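Local coordinates for inosine-uridine nucleoside N-ribohydrolase (Xanthomonas oryzae pv. oryzae, PDB 4KL0), which binds calcium and is probably a hydrolase of N-glycosyl bonds, as in the inosine-uridine nucleoside hydrolase family to which its sequence belongs, at residues A[104-107]-A[108-112]; A[70-73]-A[74-78]; A[210-213]-A[214-218]. All blocks are in the same frame, centred on the assembly; numbering follows the deposited sequence.

Overall arrangement
All three contacts are made one helical turn apart within single helices, in different places. Contact 1 is on the surface, in the short helix 104-110; contact 2 is partly buried at the start of helix 70-86; contact 3, in helix 204-216, has Leu210, Tyr211 and Ala214 buried but Arg212, Arg213 and Gln216 exposed. Contacts 1 and 2 touch, with Arg76 NH2 2.9 Å from both Lys112 O and His110 O, whereas contact 3 stays about 15 Å from either at the nearest atoms. Their chemistry follows: a ring-and-water pairing in contact 1, long polar side chains reaching loops and sheet in contact 2, and amide groups serving carbonyl oxygen and arginine at a helix end in contact 3.

Contact 1 (A[104-107]-A[108-112]); sequences STQA and REHSK
Gln106 lays its CB over one face of the His110 ring, one turn further along the short helix 104-110. This CB sits 3.8 Å from the ring centroid and 14° off the ring normal, a CH-pi contact displaced toward the NE2 rim, where CB to NE2 is 3.6 Å. The two side chains run alongside each other in the same direction, because each has CG opposite its own carbonyl carbon (chi1 -67° in Gln106). The amide is turned 55° from the imidazole, and a water also joins the two ends. That water accepts from Gln106 NE2 at 3.1 Å and lies in the ring plane, 3.0 Å from His110 NE2.

Beneath the side chains, His110 N donates to Gln106 O at 2.7 Å. Ser111 OG lies 3.0 Å from Ala107 O and equally near Arg108 O; either can take its one proton, and which does is not settled. A short hydroxyl side chain suits this place because it reaches back to the carbonyls of the preceding turn.

Further out, Tyr100 OH bonds His110 ND1 and Leu67 and Met102 pack on the ring, while Glu109 reaches Tyr198. The imidazole is probably held in one rotation, by Tyr100 on ND1 and the water on NE2, and glutamine suits its place by offering a methylene to the ring face and an amide to the water.

Contact 2 (A[70-73]-A[74-78]); sequences ADMR and SQRAQ
Met72 and Arg76 meet by packing: the thioether sulfur SD lies above one face of the guanidinium, toward its rim, 4.0 Å from CZ, and Met72 CG is 3.7 Å from Arg76 NH2. Methionine brings a soft, bulky group to this flat cation; the bend at chi2 (53°) brings SD over the guanidinium, while CE points away from it. Phe113 also touches Met72, and Ala77 is small enough to lie against Val65 and Val94.

Among side-chain hydrogen bonds, Gln75 NE2 donates to Asp71 OD1 at 3.0 Å. The carboxylate oxygen lies close to the plane of the amide, but the donor approaches from above the carboxylate plane, 39° out of it. A bend in Gln75 at chi2 (-48°) turns the amide back along the helix, where NE2 also makes a weak bond to Asp71 O; OE1 turns to Arg121.

Backbone bonds hold the turn in the regular i to i+4 pattern, the straightest being Arg76 N to Met72 O at 2.9 Å.

The two buried arginines spend their guanidinium groups on neighbouring loops, where several N-H groups suit sites ringed by carbonyl oxygens. Arg76, nearly extended, puts NE on Leu67 O, NH1 on Pro36 O, NH2 on His110 O and Lys112 O. In Arg73, NE donates to Gly97 O and NH1 to Gly68 O, while NH2 makes a salt bridge with Asp99. This is the first part of the helix in a beta-alpha-beta unit, linking parallel strands 58-65 and 93-96.

Contact 3 (A[210-213]-A[214-218]); sequences LYRR and AQQLG
Tyr211 O is taken up twice by Gln215. The amide NE2 donates at 2.8 Å along an almost straight N-H line (178°), from well above the carbonyl plane, while the backbone N adds a weak bond at 3.4 Å. NE2 also bonds Val191 O, so a buried amide has acceptors for its nitrogen, and glutamine has just the reach to fold back on its own turn.

Gln216 OE1 is likewise doubly served. Arg213 NH1 gives it a bond of 3.2 Å, with the oxygen near the guanidinium plane and the two flat groups almost perpendicular (88°). A water donates to it at 2.7 Å and accepts from Arg212 NE at 2.7 Å. Arg212 runs beside Gln216, its CG 3.5 Å from NE2. Leu217 CD2 lies over one face of the Arg213 guanidinium.

The inward residues Leu210, Tyr211 and Ala214 are apolar or aromatic, packing on strands 172-178 and 221-224 and helix 155-163; Tyr211 OH makes weak bonds to Asn200 and Gly180. Arg212 and Arg213 are exposed, Arg213 also touching Leu161. Leu217 N closes the last ordinary turn on Arg213 O; then Gly218, at positive phi, bonds Gln215 O, and the helix ends in a Schellman motif before strand 221-224.

Contact 1 (A[104-107]-A[108-112])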
loop_
_atom_site.group_PDB
_atom_site.type_symbol
_atom_site.label_atom_id
_atom_site.label_comp_id
_atom_site.label_asym_id
_atom_site.label_seq_id
_atom_site.Cartn_x
_atom_site.Cartn_y
_atom_site.Cartn_z
ATOM N N SER A 104 -1.310 6.048 24.435
ATOM C CA SER A 104 -2.767 6.005 24.519
ATOM C C SER A 104 -3.390 6.709 23.319
ATOM O O SER A 104 -4.454 6.310 22.858
ATOM C CB SER A 104 -3.287 6.634 25.821
ATOM O OG SER A 104 -2.830 7.972 25.928
ATOM N N THR A 105 -2.738 7.753 22.804
ATOM C CA THR A 105 -3.284 8.450 21.661
ATOM C C THR A 105 -3.196 7.537 20.459
ATOM O O THR A 105 -4.155 7.425 19.670
ATOM C CB THR A 105 -2.568 9.803 21.383
ATOM O OG1 THR A 105 -2.820 10.704 22.469
ATOM C CG2 THR A 105 -3.142 10.434 20.120
ATOM N N GLN A 106 -2.089 6.808 20.340
ATOM C CA GLN A 106 -1.998 5.883 19.218
ATOM C C GLN A 106 -2.996 4.750 19.339
ATOM O O GLN A 106 -3.509 4.283 18.322
ATOM C CB GLN A 106 -0.595 5.315 19.074
ATOM C CG GLN A 106 0.423 6.347 18.673
ATOM C CD GLN A 106 1.799 5.770 18.626
ATOM O OE1 GLN A 106 2.267 5.220 19.633
ATOM N NE2 GLN A 106 2.478 5.888 17.469
ATOM N N ALA A 107 -3.258 4.285 20.563
ATOM C CA ALA A 107 -4.124 3.108 20.762
ATOM C C ALA A 107 -5.455 3.307 20.053
ATOM O O ALA A 107 -5.938 2.442 19.311
ATOM C CB ALA A 107 -4.321 2.811 22.236
ATOM N N ARG A 108 -6.034 4.479 20.224
ATOM C CA ARG A 108 -7.261 4.790 19.543
ATOM C C ARG A 108 -7.157 4.706 18.018
ATOM O O ARG A 108 -7.959 4.060 17.353
ATOM C CB ARG A 108 -7.669 6.211 19.986
ATOM C CG ARG A 108 -9.062 6.576 19.776
ATOM C CD ARG A 108 -9.155 8.090 20.060
ATOM N NE ARG A 108 -10.535 8.512 20.177
ATOM C CZ ARG A 108 -10.922 9.626 20.783
ATOM N NH1 ARG A 108 -10.009 10.441 21.321
ATOM N NH2 ARG A 108 -12.219 9.919 20.857
ATOM N N GLU A 109 -6.159 5.364 17.439
ATOM C CA GLU A 109 -6.056 5.353 15.984
ATOM C C GLU A 109 -5.595 3.997 15.430
ATOM O O GLU A 109 -6.000 3.572 14.372
ATOM C CB GLU A 109 -5.122 6.470 15.496
ATOM C CG GLU A 109 -4.445 6.212 14.089
ATOM C CD GLU A 109 -5.338 6.341 12.821
ATOM O OE1 GLU A 109 -5.998 7.404 12.612
ATOM O OE2 GLU A 109 -5.342 5.381 11.995
ATOM N N HIS A 110 -4.755 3.285 16.179
ATOM C CA HIS A 110 -4.168 2.070 15.618
ATOM C C HIS A 110 -5.129 0.901 15.792
ATOM O O HIS A 110 -4.847 -0.219 15.311
ATOM C CB HIS A 110 -2.880 1.701 16.369
ATOM C CG HIS A 110 -1.726 2.633 16.128
ATOM N ND1 HIS A 110 -0.420 2.246 16.306
ATOM C CD2 HIS A 110 -1.690 3.908 15.654
ATOM C CE1 HIS A 110 0.386 3.239 15.952
ATOM N NE2 HIS A 110 -0.365 4.276 15.590
ATOM N N SER A 111 -6.262 1.161 16.466
ATOM C CA SER A 111 -7.237 0.100 16.682
ATOM C C SER A 111 -8.410 0.240 15.716
ATOM O O SER A 111 -9.437 -0.410 15.907
ATOM C CB SER A 111 -7.749 0.109 18.116
ATOM O OG SER A 111 -8.528 1.283 18.317
ATOM N N LYS A 112 -8.303 1.123 14.714
ATOM C CA LYS A 112 -9.374 1.311 13.710
ATOM C C LYS A 112 -9.550 0.107 12.771
ATOM O O LYS A 112 -8.626 -0.295 12.071
ATOM C CB LYS A 112 -9.038 2.590 12.916
ATOM C CG LYS A 112 -10.126 3.073 11.941
ATOM C CD LYS A 112 -9.804 4.516 11.538
ATOM C CE LYS A 112 -10.369 4.814 10.154
ATOM N NZ LYS A 112 -10.833 6.260 10.083
HETATM O O HOH W 1 0.951 6.921 14.993
#

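Contact 2 (A[70-73]-A[74-78])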
loop_
_atom_site.group_PDB
_atom_site.type_symbol
_atom_site.label_atom_id
_atom_site.label_comp_id
_atom_site.label_asym_id
_atom_site.label_seq_id
_atom_site.Cartn_x
_atom_site.Cartn_y
_atom_site.Cartn_z
ATOM N N ALA A 70 -1.725 -7.225 19.544
ATOM C CA ALA A 70 -1.596 -8.518 18.890
ATOM C C ALA A 70 -2.904 -9.020 18.308
ATOM O O ALA A 70 -2.940 -9.523 17.198
ATOM C CB ALA A 70 -1.052 -9.560 19.857
ATOM N N ASP A 71 -3.982 -8.874 19.049
ATOM C CA ASP A 71 -5.242 -9.404 18.509
ATOM C C ASP A 71 -5.721 -8.568 17.309
ATOM O O ASP A 71 -6.276 -9.109 16.353
ATOM C CB ASP A 71 -6.329 -9.459 19.566
ATOM C CG ASP A 71 -7.627 -10.012 19.012
ATOM O OD1 ASP A 71 -7.606 -11.174 18.490
ATOM O OD2 ASP A 71 -8.626 -9.259 19.029
ATOM N N MET A 72 -5.494 -7.267 17.353
ATOM C CA MET A 72 -5.902 -6.429 16.189
ATOM C C MET A 72 -5.114 -6.841 14.960
ATOM O O MET A 72 -5.683 -6.919 13.829
ATOM C CB MET A 72 -5.645 -4.957 16.473
ATOM C CG MET A 72 -6.038 -3.980 15.326
ATOM S SD MET A 72 -7.824 -4.165 14.708
ATOM C CE MET A 72 -8.696 -3.540 16.052
ATOM N N ARG A 73 -3.797 -7.029 15.126
ATOM C CA ARG A 73 -2.973 -7.439 13.984
ATOM C C ARG A 73 -3.463 -8.758 13.447
ATOM O O ARG A 73 -3.496 -8.997 12.239
ATOM C CB ARG A 73 -1.473 -7.485 14.358
ATOM C CG ARG A 73 -0.970 -6.127 14.768
ATOM C CD ARG A 73 0.595 -6.175 14.859
ATOM N NE ARG A 73 1.107 -7.260 15.738
ATOM C CZ ARG A 73 1.288 -7.152 17.061
ATOM N NH1 ARG A 73 0.922 -6.071 17.738
ATOM N NH2 ARG A 73 1.809 -8.191 17.714
ATOM N N SER A 74 -3.942 -9.629 14.321
ATOM C CA SER A 74 -4.510 -10.887 13.792
ATOM C C SER A 74 -5.795 -10.679 13.012
ATOM O O SER A 74 -5.994 -11.305 11.965
ATOM C CB SER A 74 -4.738 -11.898 14.930
ATOM O OG SER A 74 -3.460 -12.400 15.386
ATOM N N GLN A 75 -6.656 -9.756 13.467
ATOM C CA GLN A 75 -7.887 -9.467 12.727
ATOM C C GLN A 75 -7.528 -8.924 11.325
ATOM O O GLN A 75 -8.119 -9.310 10.336
ATOM C CB GLN A 75 -8.800 -8.460 13.473
ATOM C CG GLN A 75 -9.187 -8.855 14.883
ATOM C CD GLN A 75 -9.678 -10.286 14.932
ATOM O OE1 GLN A 75 -10.546 -10.698 14.140
ATOM N NE2 GLN A 75 -9.082 -11.086 15.841
ATOM N N ARG A 76 -6.554 -8.024 11.258
ATOM C CA ARG A 76 -6.129 -7.494 9.974
ATOM C C ARG A 76 -5.550 -8.585 9.094
ATOM O O ARG A 76 -5.848 -8.612 7.910
ATOM C CB ARG A 76 -5.120 -6.350 10.162
ATOM C CG ARG A 76 -5.651 -5.156 10.880
ATOM C CD ARG A 76 -4.624 -3.984 10.801
ATOM N NE ARG A 76 -4.891 -2.985 11.831
ATOM C CZ ARG A 76 -5.915 -2.146 11.835
ATOM N NH1 ARG A 76 -6.836 -2.155 10.816
ATOM N NH2 ARG A 76 -6.044 -1.276 12.840
ATOM N N ALA A 77 -4.759 -9.501 9.673
ATOM C CA ALA A 77 -4.154 -10.559 8.900
ATOM C C ALA A 77 -5.232 -11.524 8.364
ATOM O O ALA A 77 -5.155 -11.970 7.247
ATOM C CB ALA A 77 -3.129 -11.338 9.774
ATOM N N GLN A 78 -6.215 -11.838 9.188
ATOM C CA GLN A 78 -7.334 -12.647 8.762
ATOM C C GLN A 78 -8.077 -11.970 7.641
ATOM O O GLN A 78 -8.504 -12.635 6.695
ATOM C CB GLN A 78 -8.272 -12.909 9.914
ATOM C CG GLN A 78 -7.658 -13.886 10.974
ATOM C CD GLN A 78 -8.564 -14.010 12.170
ATOM O OE1 GLN A 78 -9.773 -14.187 12.010
ATOM N NE2 GLN A 78 -8.010 -13.892 13.374
#

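Contact 3 (A[210-213]-A[214-218])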
loop_
_atom_site.group_PDB
_atom_site.type_symbol
_atom_site.label_atom_id
_atom_site.label_comp_id
_atom_site.label_asym_id
_atom_site.label_seq_id
_atom_site.Cartn_x
_atom_site.Cartn_y
_atom_site.Cartn_z
ATOM N N LEU A 210 15.013 1.162 9.853
ATOM C CA LEU A 210 14.900 0.615 8.502
ATOM C C LEU A 210 15.592 1.500 7.474
ATOM O O LEU A 210 16.403 0.962 6.670
ATOM C CB LEU A 210 13.423 0.301 8.122
ATOM C CG LEU A 210 13.224 -0.257 6.719
ATOM C CD1 LEU A 210 13.669 -1.722 6.622
ATOM C CD2 LEU A 210 11.744 -0.131 6.307
ATOM N N TYR A 211 15.312 2.821 7.490
ATOM C CA TYR A 211 15.860 3.761 6.507
ATOM C C TYR A 211 17.362 3.719 6.659
ATOM O O TYR A 211 18.103 3.664 5.670
ATOM C CB TYR A 211 15.411 5.187 6.793
ATOM C CG TYR A 211 14.011 5.582 6.277
ATOM C CD1 TYR A 211 12.876 4.799 6.565
ATOM C CD2 TYR A 211 13.809 6.781 5.554
ATOM C CE1 TYR A 211 11.629 5.210 6.161
ATOM C CE2 TYR A 211 12.550 7.181 5.162
ATOM C CZ TYR A 211 11.445 6.399 5.479
ATOM O OH TYR A 211 10.172 6.794 5.126
ATOM N N ARG A 212 17.810 3.751 7.911
ATOM C CA ARG A 212 19.248 3.757 8.182
ATOM C C ARG A 212 19.898 2.447 7.754
ATOM O O ARG A 212 20.919 2.481 7.067
ATOM C CB ARG A 212 19.509 4.042 9.673
ATOM C CG ARG A 212 20.985 3.820 10.076
ATOM C CD ARG A 212 21.222 4.279 11.523
ATOM N NE ARG A 212 20.625 3.345 12.471
ATOM C CZ ARG A 212 19.681 3.696 13.355
ATOM N NH1 ARG A 212 19.261 4.963 13.409
ATOM N NH2 ARG A 212 19.182 2.789 14.196
ATOM N N ARG A 213 19.357 1.296 8.150
ATOM C CA ARG A 213 20.030 0.049 7.871
ATOM C C ARG A 213 20.015 -0.301 6.389
ATOM O O ARG A 213 20.912 -1.013 5.929
ATOM C CB ARG A 213 19.480 -1.092 8.715
ATOM C CG ARG A 213 20.278 -2.383 8.715
ATOM C CD ARG A 213 21.597 -2.241 9.544
ATOM N NE ARG A 213 22.362 -3.499 9.594
ATOM C CZ ARG A 213 23.701 -3.551 9.643
ATOM N NH1 ARG A 213 24.399 -2.418 9.616
ATOM N NH2 ARG A 213 24.352 -4.722 9.697
ATOM N N ALA A 214 19.009 0.166 5.645
ATOM C CA ALA A 214 18.894 -0.229 4.259
ATOM C C ALA A 214 20.084 0.428 3.582
ATOM O O ALA A 214 20.796 -0.194 2.771
ATOM C CB ALA A 214 17.555 0.326 3.658
ATOM N N GLN A 215 20.330 1.664 3.967
ATOM C CA GLN A 215 21.427 2.462 3.396
ATOM C C GLN A 215 22.803 1.916 3.809
ATOM O O GLN A 215 23.705 1.840 2.971
ATOM C CB GLN A 215 21.295 3.926 3.738
ATOM C CG GLN A 215 20.161 4.685 2.978
ATOM C CD GLN A 215 19.883 6.065 3.577
ATOM O OE1 GLN A 215 20.349 7.105 3.062
ATOM N NE2 GLN A 215 19.082 6.090 4.671
ATOM N N GLN A 216 22.952 1.507 5.073
ATOM C CA GLN A 216 24.187 0.837 5.520
ATOM C C GLN A 216 24.449 -0.473 4.787
ATOM O O GLN A 216 25.621 -0.870 4.579
ATOM C CB GLN A 216 24.137 0.584 7.020
ATOM C CG GLN A 216 24.045 1.876 7.748
ATOM C CD GLN A 216 23.978 1.721 9.254
ATOM O OE1 GLN A 216 23.657 0.660 9.786
ATOM N NE2 GLN A 216 24.319 2.794 9.941
ATOM N N LEU A 217 23.376 -1.174 4.417
ATOM C CA LEU A 217 23.496 -2.434 3.715
ATOM C C LEU A 217 23.565 -2.247 2.167
ATOM O O LEU A 217 23.717 -3.234 1.429
ATOM C CB LEU A 217 22.381 -3.391 4.126
ATOM C CG LEU A 217 22.240 -3.984 5.526
ATOM C CD1 LEU A 217 20.971 -4.786 5.560
ATOM C CD2 LEU A 217 23.395 -4.941 5.809
ATOM N N GLY A 218 23.473 -1.009 1.686
ATOM C CA GLY A 218 23.562 -0.727 0.261
ATOM C C GLY A 218 22.337 -1.147 -0.530
ATOM O O GLY A 218 22.401 -1.375 -1.750
HETATM O O HOH W 2 21.871 1.006 11.830
#